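Local coordinates for iron Transport-associated domain protein (Bacillus anthracis, PDB 4H8Q) that binds heme in a NEAT domain of the hemophore IsdX2 and probably serves to scavenge heme iron for the bacterium, at residues V107-S111 against M112-H116; S31-N34 against T35-S39; S80-A84 against A85-V89. The protein carries 1 engineered substitution. All blocks are in the same frame, centred on the assembly; numbering follows the deposited sequence.

Interaction 1. Residues V107-S111 against M112-H116. With ZN (zinc ion), chain C; HEM (protoporphyrin IX containing Fe), chain B.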
loop_
_atom_site.group_PDB
_atom_site.type_symbol
_atom_site.label_atom_id
_atom_site.label_comp_id
_atom_site.label_asym_id
_atom_site.label_seq_id
_atom_site.Cartn_x
_atom_site.Cartn_y
_atom_site.Cartn_z
ATOM N N VAL A 107 -0.235 -13.008 -3.654
ATOM C CA VAL A 107 -1.595 -13.130 -4.162
ATOM C C VAL A 107 -1.947 -14.604 -4.329
ATOM O O VAL A 107 -1.143 -15.392 -4.839
ATOM C CB VAL A 107 -1.738 -12.433 -5.527
ATOM C CG1 VAL A 107 -3.195 -12.437 -5.986
ATOM C CG2 VAL A 107 -1.192 -11.007 -5.470
ATOM N N ASP A 108 -3.138 -14.981 -3.872
ATOM C CA ASP A 108 -3.617 -16.354 -4.025
ATOM C C ASP A 108 -5.061 -16.375 -4.475
ATOM O O ASP A 108 -5.952 -15.917 -3.754
ATOM C CB ASP A 108 -3.473 -17.150 -2.730
ATOM C CG ASP A 108 -2.034 -17.398 -2.359
ATOM O OD1 ASP A 108 -1.533 -16.698 -1.450
ATOM O OD2 ASP A 108 -1.398 -18.286 -2.978
ATOM N N ILE A 109 -5.288 -16.910 -5.674
ATOM C CA ILE A 109 -6.637 -17.088 -6.178
ATOM C C ILE A 109 -6.795 -18.565 -6.505
ATOM O O ILE A 109 -6.413 -19.015 -7.584
ATOM C CB ILE A 109 -6.906 -16.240 -7.429
ATOM C CG1 ILE A 109 -6.412 -14.800 -7.221
ATOM C CG2 ILE A 109 -8.393 -16.277 -7.773
ATOM C CD1 ILE A 109 -6.600 -13.910 -8.406
ATOM N N ASP A 110 -7.339 -19.323 -5.559
ATOM C CA ASP A 110 -7.406 -20.777 -5.698
ATOM C C ASP A 110 -8.153 -21.210 -6.954
ATOM O O ASP A 110 -7.734 -22.135 -7.647
ATOM C CB ASP A 110 -8.048 -21.418 -4.460
ATOM C CG ASP A 110 -7.151 -21.358 -3.229
ATOM O OD1 ASP A 110 -5.932 -21.128 -3.380
ATOM O OD2 ASP A 110 -7.666 -21.554 -2.106
ATOM N N SER A 111 -9.252 -20.530 -7.252
ATOM C CA SER A 111 -10.116 -20.929 -8.358
ATOM C C SER A 111 -9.539 -20.644 -9.749
ATOM O O SER A 111 -10.076 -21.116 -10.752
ATOM C CB SER A 111 -11.489 -20.267 -8.218
ATOM O OG SER A 111 -11.404 -18.876 -8.448
ATOM N N MET A 112 -8.460 -19.865 -9.821
ATOM C CA MET A 112 -7.866 -19.516 -11.106
ATOM C C MET A 112 -6.416 -19.980 -11.182
ATOM O O MET A 112 -5.674 -19.584 -12.078
ATOM C CB MET A 112 -7.947 -18.010 -11.350
ATOM C CG MET A 112 -9.365 -17.443 -11.356
ATOM S SD MET A 112 -9.354 -15.640 -11.397
ATOM C CE MET A 112 -10.988 -15.300 -10.727
ATOM N N ASN A 113 -6.028 -20.813 -10.225
ATOM C CA ASN A 113 -4.641 -21.254 -10.104
ATOM C C ASN A 113 -3.657 -20.105 -10.297
ATOM O O ASN A 113 -2.753 -20.148 -11.146
ATOM C CB ASN A 113 -4.325 -22.385 -11.079
ATOM C CG ASN A 113 -3.011 -23.057 -10.756
ATOM O OD1 ASN A 113 -2.672 -23.243 -9.580
ATOM N ND2 ASN A 113 -2.247 -23.399 -11.788
ATOM N N TYR A 114 -3.856 -19.055 -9.511
ATOM C CA TYR A 114 -2.969 -17.906 -9.544
ATOM C C TYR A 114 -2.338 -17.758 -8.172
ATOM O O TYR A 114 -2.996 -17.374 -7.213
ATOM C CB TYR A 114 -3.754 -16.646 -9.908
ATOM C CG TYR A 114 -2.918 -15.397 -10.102
ATOM C CD1 TYR A 114 -2.284 -15.136 -11.315
ATOM C CD2 TYR A 114 -2.787 -14.460 -9.081
ATOM C CE1 TYR A 114 -1.534 -13.983 -11.502
ATOM C CE2 TYR A 114 -2.047 -13.303 -9.260
ATOM C CZ TYR A 114 -1.415 -13.072 -10.465
ATOM O OH TYR A 114 -0.687 -11.913 -10.630
ATOM N N HIS A 115 -1.061 -18.091 -8.073
ATOM C CA HIS A 115 -0.373 -18.050 -6.792
ATOM C C HIS A 115 1.000 -17.498 -7.046
ATOM O O HIS A 115 1.871 -18.208 -7.562
ATOM C CB HIS A 115 -0.256 -19.450 -6.209
ATOM C CG HIS A 115 -1.569 -20.133 -6.025
ATOM N ND1 HIS A 115 -2.378 -19.912 -4.930
ATOM C CD2 HIS A 115 -2.226 -21.030 -6.799
ATOM C CE1 HIS A 115 -3.466 -20.650 -5.031
ATOM N NE2 HIS A 115 -3.402 -21.335 -6.164
ATOM N N HIS A 116 1.189 -16.227 -6.714
ATOM C CA HIS A 116 2.445 -15.557 -6.993
ATOM C C HIS A 116 2.807 -14.611 -5.880
ATOM O O HIS A 116 1.948 -14.215 -5.092
ATOM C CB HIS A 116 2.336 -14.743 -8.271
ATOM C CG HIS A 116 2.149 -15.581 -9.493
ATOM N ND1 HIS A 116 3.206 -16.084 -10.212
ATOM C CD2 HIS A 116 1.024 -16.036 -10.097
ATOM C CE1 HIS A 116 2.745 -16.807 -11.222
ATOM N NE2 HIS A 116 1.427 -16.794 -11.172
HETATM ZN ZN ZN C . 5.260 -15.883 -9.775
HETATM C CHA HEM B . 1.617 -9.694 -12.982
HETATM C CHB HEM B . -2.686 -11.500 -14.317
HETATM C CHC HEM B . -4.542 -10.469 -9.937
HETATM C CHD HEM B . -0.436 -8.129 -8.796
HETATM C C1A HEM B . 0.615 -10.278 -13.710
HETATM C C2A HEM B . 0.734 -10.782 -15.067
HETATM C C3A HEM B . -0.460 -11.268 -15.421
HETATM C C4A HEM B . -1.370 -11.109 -14.311
HETATM C CMA HEM B . -0.834 -11.911 -16.774
HETATM C CAA HEM B . 2.015 -10.729 -15.939
HETATM C CBA HEM B . 2.307 -9.278 -16.323
HETATM C CGA HEM B . 1.167 -8.645 -17.092
HETATM O O1A HEM B . 0.628 -9.292 -18.024
HETATM O O2A HEM B . 0.793 -7.477 -16.802
HETATM C C1B HEM B . -3.556 -11.353 -13.261
HETATM C C2B HEM B . -4.955 -11.707 -13.285
HETATM C C3B HEM B . -5.474 -11.428 -12.092
HETATM C C4B HEM B . -4.420 -10.887 -11.250
HETATM C CMB HEM B . -5.714 -12.285 -14.503
HETATM C CAB HEM B . -6.951 -11.661 -11.705
HETATM C CBB HEM B . -7.408 -11.231 -10.533
HETATM C C1C HEM B . -3.604 -9.718 -9.255
HETATM C C2C HEM B . -3.780 -9.121 -7.944
HETATM C C3C HEM B . -2.651 -8.477 -7.622
HETATM C C4C HEM B . -1.711 -8.640 -8.721
HETATM C CMC HEM B . -5.058 -9.237 -7.075
HETATM C CAC HEM B . -2.386 -7.698 -6.317
HETATM C CBC HEM B . -1.159 -7.244 -6.067
HETATM C C1D HEM B . 0.464 -8.358 -9.810
HETATM C C2D HEM B . 1.816 -7.865 -9.791
HETATM C C3D HEM B . 2.454 -8.342 -11.079
HETATM C C4D HEM B . 1.428 -9.089 -11.763
HETATM C CMD HEM B . 2.479 -7.019 -8.695
HETATM C CAD HEM B . 3.898 -8.088 -11.547
HETATM C CBD HEM B . 3.908 -7.042 -12.651
HETATM C CGD HEM B . 3.302 -5.746 -12.195
HETATM O O1D HEM B . 3.704 -5.196 -11.126
HETATM O O2D HEM B . 2.413 -5.242 -12.931
HETATM N NA HEM B . -0.674 -10.495 -13.282
HETATM N NB HEM B . -3.260 -10.853 -12.002
HETATM N NC HEM B . -2.336 -9.391 -9.696
HETATM N ND HEM B . 0.265 -9.080 -10.988
HETATM FE FE HEM B . -1.423 -10.155 -11.405
HETATM O O HOH W 1 -4.838 -23.276 -7.325
HETATM O O HOH W 2 5.886 -16.781 -11.863
#
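Ile-109 and Met-112 meet across the tip of a hairpin, the CG2 branch of the isoleucine lying 3.8 Å from the thioether SD. CG1 of Ile-109, beside the backbone N (chi1 -47°), carries CD1 toward the Tyr-114 ring, 3.9 Å from its CD2, and on to a heme vinyl group. The tyrosine is held from several sides: Val-107 CG1 sits at the ring edge, 3.6 Å from CE2, His-116 CD2 lies over one face toward the rim, and porphyrin atom C4B lies over the opposite face, also toward the rim. His-116 ND1 binds the zinc ion at 2.1 Å. The CG of Tyr-114 is anti to the backbone N (chi1 -175°), which sends the phenol out along the heme-bearing side of the strands until OH binds the heme iron at 2.1 Å; Tyr-118 hydrogen-bonds to the same oxygen. On the other face of the sheet, His-115 ND1 donates to the anti lone pair of Asp-108 OD2 at 2.7 Å, almost in its own ring plane. Ile-109 O accepts from Met-112 N and Tyr-114 N, which reach it from opposite faces of the carbonyl plane. Asn-113 and Tyr-114 both face Ile-109, making this a G1-bulge beta hairpin, which in this NEAT domain supplies the iron-binding tyrosine from its second strand.

Interaction 2. Residues S31-N34 against T35-S39. Engineered in segment 35-39: Thr-35 (natural residue Gln). With HEM (protoporphyrin IX containing Fe), chain B.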
loop_
_atom_site.group_PDB
_atom_site.type_symbol
_atom_site.label_atom_id
_atom_site.label_comp_id
_atom_site.label_asym_id
_atom_site.label_seq_id
_atom_site.Cartn_x
_atom_site.Cartn_y
_atom_site.Cartn_z
ATOM N N SER A 31 1.717 -0.789 -12.073
ATOM C CA SER A 31 1.621 -2.193 -11.713
ATOM C C SER A 31 0.197 -2.703 -11.855
ATOM O O SER A 31 -0.769 -1.938 -11.710
ATOM C CB SER A 31 2.048 -2.393 -10.250
ATOM O OG SER A 31 1.914 -3.743 -9.864
ATOM N N MET A 32 0.073 -4.004 -12.129
ATOM C CA MET A 32 -1.207 -4.715 -12.089
ATOM C C MET A 32 -1.840 -4.567 -10.706
ATOM O O MET A 32 -3.061 -4.646 -10.553
ATOM C CB MET A 32 -1.013 -6.206 -12.405
ATOM C CG MET A 32 -0.739 -6.542 -13.882
ATOM S SD MET A 32 -2.169 -6.385 -14.985
ATOM C CE MET A 32 -3.225 -7.733 -14.452
ATOM N N MET A 33 -1.007 -4.338 -9.700
ATOM C CA MET A 33 -1.514 -4.160 -8.338
ATOM C C MET A 33 -2.279 -2.851 -8.183
ATOM O O MET A 33 -3.132 -2.728 -7.310
ATOM C CB MET A 33 -0.389 -4.243 -7.309
ATOM C CG MET A 33 -0.877 -4.030 -5.885
ATOM S SD MET A 33 0.385 -4.510 -4.694
ATOM C CE MET A 33 -0.525 -4.170 -3.181
ATOM N N ASN A 34 -1.986 -1.867 -9.026
ATOM C CA ASN A 34 -2.591 -0.560 -8.871
ATOM C C ASN A 34 -4.113 -0.624 -8.963
ATOM O O ASN A 34 -4.824 0.226 -8.417
ATOM C CB ASN A 34 -2.033 0.400 -9.916
ATOM C CG ASN A 34 -2.315 1.835 -9.583
ATOM O OD1 ASN A 34 -1.790 2.379 -8.605
ATOM N ND2 ASN A 34 -3.145 2.473 -10.402
ATOM N N THR A 35 -4.600 -1.644 -9.659
ATOM C CA THR A 35 -6.029 -1.874 -9.835
ATOM C C THR A 35 -6.725 -2.223 -8.515
ATOM O O THR A 35 -7.939 -2.030 -8.363
ATOM C CB THR A 35 -6.230 -3.048 -10.828
ATOM O OG1 THR A 35 -5.807 -2.639 -12.140
ATOM C CG2 THR A 35 -7.675 -3.503 -10.878
ATOM N N TYR A 36 -5.941 -2.720 -7.563
ATOM C CA TYR A 36 -6.475 -3.331 -6.346
ATOM C C TYR A 36 -6.211 -2.504 -5.099
ATOM O O TYR A 36 -6.320 -3.000 -3.982
ATOM C CB TYR A 36 -5.905 -4.739 -6.172
ATOM C CG TYR A 36 -6.319 -5.649 -7.299
ATOM C CD1 TYR A 36 -7.564 -6.255 -7.294
ATOM C CD2 TYR A 36 -5.484 -5.865 -8.387
ATOM C CE1 TYR A 36 -7.963 -7.075 -8.333
ATOM C CE2 TYR A 36 -5.870 -6.683 -9.433
ATOM C CZ TYR A 36 -7.116 -7.282 -9.398
ATOM O OH TYR A 36 -7.519 -8.090 -10.435
ATOM N N VAL A 37 -5.849 -1.243 -5.294
ATOM C CA VAL A 37 -5.697 -0.323 -4.177
ATOM C C VAL A 37 -6.564 0.903 -4.418
ATOM O O VAL A 37 -6.911 1.223 -5.560
ATOM C CB VAL A 37 -4.234 0.139 -4.013
ATOM C CG1 VAL A 37 -3.327 -1.053 -3.854
ATOM C CG2 VAL A 37 -3.804 0.995 -5.207
ATOM N N VAL A 38 -6.931 1.585 -3.341
ATOM C CA VAL A 38 -7.691 2.816 -3.469
ATOM C C VAL A 38 -6.794 4.030 -3.280
ATOM O O VAL A 38 -6.096 4.146 -2.282
ATOM C CB VAL A 38 -8.829 2.880 -2.450
ATOM C CG1 VAL A 38 -9.530 4.234 -2.529
ATOM C CG2 VAL A 38 -9.799 1.732 -2.670
ATOM N N SER A 39 -6.787 4.927 -4.261
ATOM C CA SER A 39 -6.110 6.207 -4.100
ATOM C C SER A 39 -7.194 7.284 -4.151
ATOM O O SER A 39 -8.111 7.180 -4.961
ATOM C CB SER A 39 -5.091 6.413 -5.229
ATOM O OG SER A 39 -4.490 7.692 -5.153
HETATM C CHA HEM B . 1.617 -9.694 -12.982
HETATM C CHB HEM B . -2.686 -11.500 -14.317
HETATM C CHC HEM B . -4.542 -10.469 -9.937
HETATM C CHD HEM B . -0.436 -8.129 -8.796
HETATM C C1A HEM B . 0.615 -10.278 -13.710
HETATM C C2A HEM B . 0.734 -10.782 -15.067
HETATM C C3A HEM B . -0.460 -11.268 -15.421
HETATM C C4A HEM B . -1.370 -11.109 -14.311
HETATM C CMA HEM B . -0.834 -11.911 -16.774
HETATM C CAA HEM B . 2.015 -10.729 -15.939
HETATM C CBA HEM B . 2.307 -9.278 -16.323
HETATM C CGA HEM B . 1.167 -8.645 -17.092
HETATM O O1A HEM B . 0.628 -9.292 -18.024
HETATM O O2A HEM B . 0.793 -7.477 -16.802
HETATM C C1B HEM B . -3.556 -11.353 -13.261
HETATM C C2B HEM B . -4.955 -11.707 -13.285
HETATM C C3B HEM B . -5.474 -11.428 -12.092
HETATM C C4B HEM B . -4.420 -10.887 -11.250
HETATM C CMB HEM B . -5.714 -12.285 -14.503
HETATM C CAB HEM B . -6.951 -11.661 -11.705
HETATM C CBB HEM B . -7.408 -11.231 -10.533
HETATM C C1C HEM B . -3.604 -9.718 -9.255
HETATM C C2C HEM B . -3.780 -9.121 -7.944
HETATM C C3C HEM B . -2.651 -8.477 -7.622
HETATM C C4C HEM B . -1.711 -8.640 -8.721
HETATM C CMC HEM B . -5.058 -9.237 -7.075
HETATM C CAC HEM B . -2.386 -7.698 -6.317
HETATM C CBC HEM B . -1.159 -7.244 -6.067
HETATM C C1D HEM B . 0.464 -8.358 -9.810
HETATM C C2D HEM B . 1.816 -7.865 -9.791
HETATM C C3D HEM B . 2.454 -8.342 -11.079
HETATM C C4D HEM B . 1.428 -9.089 -11.763
HETATM C CMD HEM B . 2.479 -7.019 -8.695
HETATM C CAD HEM B . 3.898 -8.088 -11.547
HETATM C CBD HEM B . 3.908 -7.042 -12.651
HETATM C CGD HEM B . 3.302 -5.746 -12.195
HETATM O O1D HEM B . 3.704 -5.196 -11.126
HETATM O O2D HEM B . 2.413 -5.242 -12.931
HETATM N NA HEM B . -0.674 -10.495 -13.282
HETATM N NB HEM B . -3.260 -10.853 -12.002
HETATM N NC HEM B . -2.336 -9.391 -9.696
HETATM N ND HEM B . 0.265 -9.080 -10.988
HETATM FE FE HEM B . -1.423 -10.155 -11.405
HETATM O O HOH W 3 -5.663 2.914 -7.759
#
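The Tyr-36 ring turns its edge toward the carbonyls of the preceding turn, CD2 lying 3.5 Å from Met-32 O, while its two faces have different neighbours. Heme methyl CMC sits over the centre of one face; on the opposite face, toward the rim, lies CG2 of Thr-35, an engineered residue that replaces glutamine. Tyr-36 N donates to Met-33 O at 2.8 Å, from above the carbonyl plane, and a weak bond from Thr-35 N to Met-32 O overlaps it one residue earlier. In NEAT domains this short stretch of helical backbone angles after the first strand forms one lip of the heme pocket. Ser-31 opens it with an ST turn: OG, anti to its own N (chi1 178°), accepts from Met-33 N at 3.0 Å. The same Ser-31 OG donates to heme propionate oxygen O1D at 2.6 Å. Met-32 N grips the other oxygen of that propionate, O2D, at 2.8 Å and nearly straight. Extended Met-33 passes a heme vinyl and ends with CE 4.2 Å from Val-37 CG1. Asn-34 and Val-37 cross at about a right angle, with OD1 of the asparagine accepting from Val-22 N.

Interaction 3. Residues S80-A84 against A85-V89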
loop_
_atom_site.group_PDB
_atom_site.type_symbol
_atom_site.label_atom_id
_atom_site.label_comp_id
_atom_site.label_asym_id
_atom_site.label_seq_id
_atom_site.Cartn_x
_atom_site.Cartn_y
_atom_site.Cartn_z
ATOM N N SER A 80 -8.390 -2.499 9.816
ATOM C CA SER A 80 -9.795 -2.816 9.657
ATOM C C SER A 80 -10.010 -3.757 8.494
ATOM O O SER A 80 -9.194 -3.823 7.567
ATOM C CB SER A 80 -10.658 -1.566 9.489
ATOM O OG SER A 80 -10.396 -0.909 8.267
ATOM N N GLU A 81 -11.110 -4.495 8.575
ATOM C CA GLU A 81 -11.557 -5.360 7.495
ATOM C C GLU A 81 -13.050 -5.176 7.297
ATOM O O GLU A 81 -13.802 -5.004 8.263
ATOM C CB GLU A 81 -11.268 -6.823 7.817
ATOM C CG GLU A 81 -9.802 -7.172 7.937
ATOM C CD GLU A 81 -9.578 -8.663 8.131
ATOM O OE1 GLU A 81 -8.411 -9.108 8.071
ATOM O OE2 GLU A 81 -10.574 -9.387 8.342
ATOM N N ASP A 82 -13.473 -5.196 6.040
ATOM C CA ASP A 82 -14.887 -5.170 5.701
ATOM C C ASP A 82 -15.159 -6.416 4.878
ATOM O O ASP A 82 -14.960 -6.416 3.662
ATOM C CB ASP A 82 -15.211 -3.921 4.887
ATOM C CG ASP A 82 -16.695 -3.787 4.574
ATOM O OD1 ASP A 82 -17.402 -4.816 4.567
ATOM O OD2 ASP A 82 -17.145 -2.648 4.321
ATOM N N LYS A 83 -15.593 -7.483 5.546
ATOM C CA LYS A 83 -15.805 -8.766 4.876
ATOM C C LYS A 83 -16.875 -8.691 3.793
ATOM O O LYS A 83 -16.766 -9.352 2.756
ATOM C CB LYS A 83 -16.157 -9.859 5.886
ATOM C CG LYS A 83 -15.032 -10.205 6.844
ATOM C CD LYS A 83 -13.823 -10.745 6.104
ATOM C CE LYS A 83 -12.670 -11.026 7.052
ATOM N NZ LYS A 83 -13.048 -11.969 8.141
ATOM N N ALA A 84 -17.906 -7.888 4.029
ATOM C CA ALA A 84 -18.977 -7.714 3.054
ATOM C C ALA A 84 -18.476 -7.076 1.761
ATOM O O ALA A 84 -18.870 -7.479 0.667
ATOM C CB ALA A 84 -20.117 -6.885 3.652
ATOM N N ALA A 85 -17.605 -6.080 1.885
ATOM C CA ALA A 85 -17.073 -5.390 0.714
ATOM C C ALA A 85 -15.848 -6.108 0.160
ATOM O O ALA A 85 -15.374 -5.778 -0.926
ATOM C CB ALA A 85 -16.727 -3.950 1.055
ATOM N N ASN A 86 -15.352 -7.088 0.908
ATOM C CA ASN A 86 -14.101 -7.761 0.568
ATOM C C ASN A 86 -12.983 -6.736 0.379
ATOM O O ASN A 86 -12.295 -6.725 -0.642
ATOM C CB ASN A 86 -14.264 -8.610 -0.694
ATOM C CG ASN A 86 -13.051 -9.497 -0.969
ATOM O OD1 ASN A 86 -12.284 -9.819 -0.066
ATOM N ND2 ASN A 86 -12.897 -9.916 -2.231
ATOM N N THR A 87 -12.827 -5.862 1.368
ATOM C CA THR A 87 -11.718 -4.915 1.391
ATOM C C THR A 87 -11.094 -4.938 2.774
ATOM O O THR A 87 -11.693 -5.436 3.729
ATOM C CB THR A 87 -12.177 -3.473 1.093
ATOM O OG1 THR A 87 -13.118 -3.060 2.097
ATOM C CG2 THR A 87 -12.809 -3.365 -0.292
ATOM N N ARG A 88 -9.876 -4.419 2.886
ATOM C CA ARG A 88 -9.300 -4.200 4.202
ATOM C C ARG A 88 -8.377 -2.999 4.159
ATOM O O ARG A 88 -7.955 -2.576 3.090
ATOM C CB ARG A 88 -8.554 -5.429 4.703
ATOM C CG ARG A 88 -7.201 -5.700 4.040
ATOM C CD ARG A 88 -6.639 -6.966 4.653
ATOM N NE ARG A 88 -5.297 -7.348 4.210
ATOM C CZ ARG A 88 -5.057 -8.151 3.171
ATOM N NH1 ARG A 88 -6.059 -8.601 2.427
ATOM N NH2 ARG A 88 -3.813 -8.486 2.865
ATOM N N VAL A 89 -8.089 -2.442 5.329
ATOM C CA VAL A 89 -7.209 -1.291 5.412
ATOM C C VAL A 89 -5.923 -1.701 6.113
ATOM O O VAL A 89 -5.948 -2.286 7.204
ATOM C CB VAL A 89 -7.876 -0.117 6.175
ATOM C CG1 VAL A 89 -6.910 1.078 6.257
ATOM C CG2 VAL A 89 -9.158 0.286 5.484
#
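Ala-85 meets Asp-82 at the turn that joins the two strands. Its N donates to Asp-82 OD1 at 3.0 Å, reaching the oxygen from well above the carboxylate plane, and its methyl CB packs against the same group, 3.5 Å from CG. The aspartate can curl over the turn in this way because its CG stands anti to the backbone N (chi1 -176°), beside the carbonyl; a weak bond from Ala-85 N to Asp-82 O accompanies the side-chain one. Asn-86 has a left-handed backbone (phi 53°, psi 51°) and makes a weak bond from N to Lys-83 O, while its side-chain OD1 accepts from Glu-60 N in a neighbouring loop. Thr-87 follows with a regular pair of bonds to Asp-82, its N giving to Asp-82 O at 3.2 Å and its O taking from Asp-82 N at 2.9 Å. Asn-86 and Thr-87 thus both face Asp-82, the signature of a G1 beta bulge, here closing an antiparallel hairpin at one end of the barrel. On the face that carries Asp-82, Thr-87 OG1 comes 3.6 Å from Asp-82 CB. Arg-88 lies on the other face, side by side with Glu-81 and pointing the same way; the touch is aliphatic, Arg-88 CB to Glu-81 CG at 3.9 Å. Their charged groups are not in contact; the guanidinium is hydrogen-bonded to Ser-59 OG and Ile-62 O, and Glu-81 makes a salt bridge with Lys-83. Val-89 closes the series, donating from N to Ser-80 O at 2.9 Å while its CG2 touches Ser-80 OG.

Overall arrangement
From the N terminus, the chain first leaves strand 14-24 and forms interaction 2, a compact turn in the connection to strand 41-46. Interaction 3 comes next, closing the hairpin between strands 72-82 and 87-94, and interaction 1 closes the following hairpin, between strands 101-109 and 114-125. The three are in series, so none encloses or crosses another. None touches its neighbours directly: the centres of interactions 1 and 2 lie about 17 Å apart, and the heme bridges the space between them, one supplying the iron ligand and the other the propionate contacts. Interactions 1 and 3 belong to the same closed antiparallel sheet, though interaction 3 does not touch the heme.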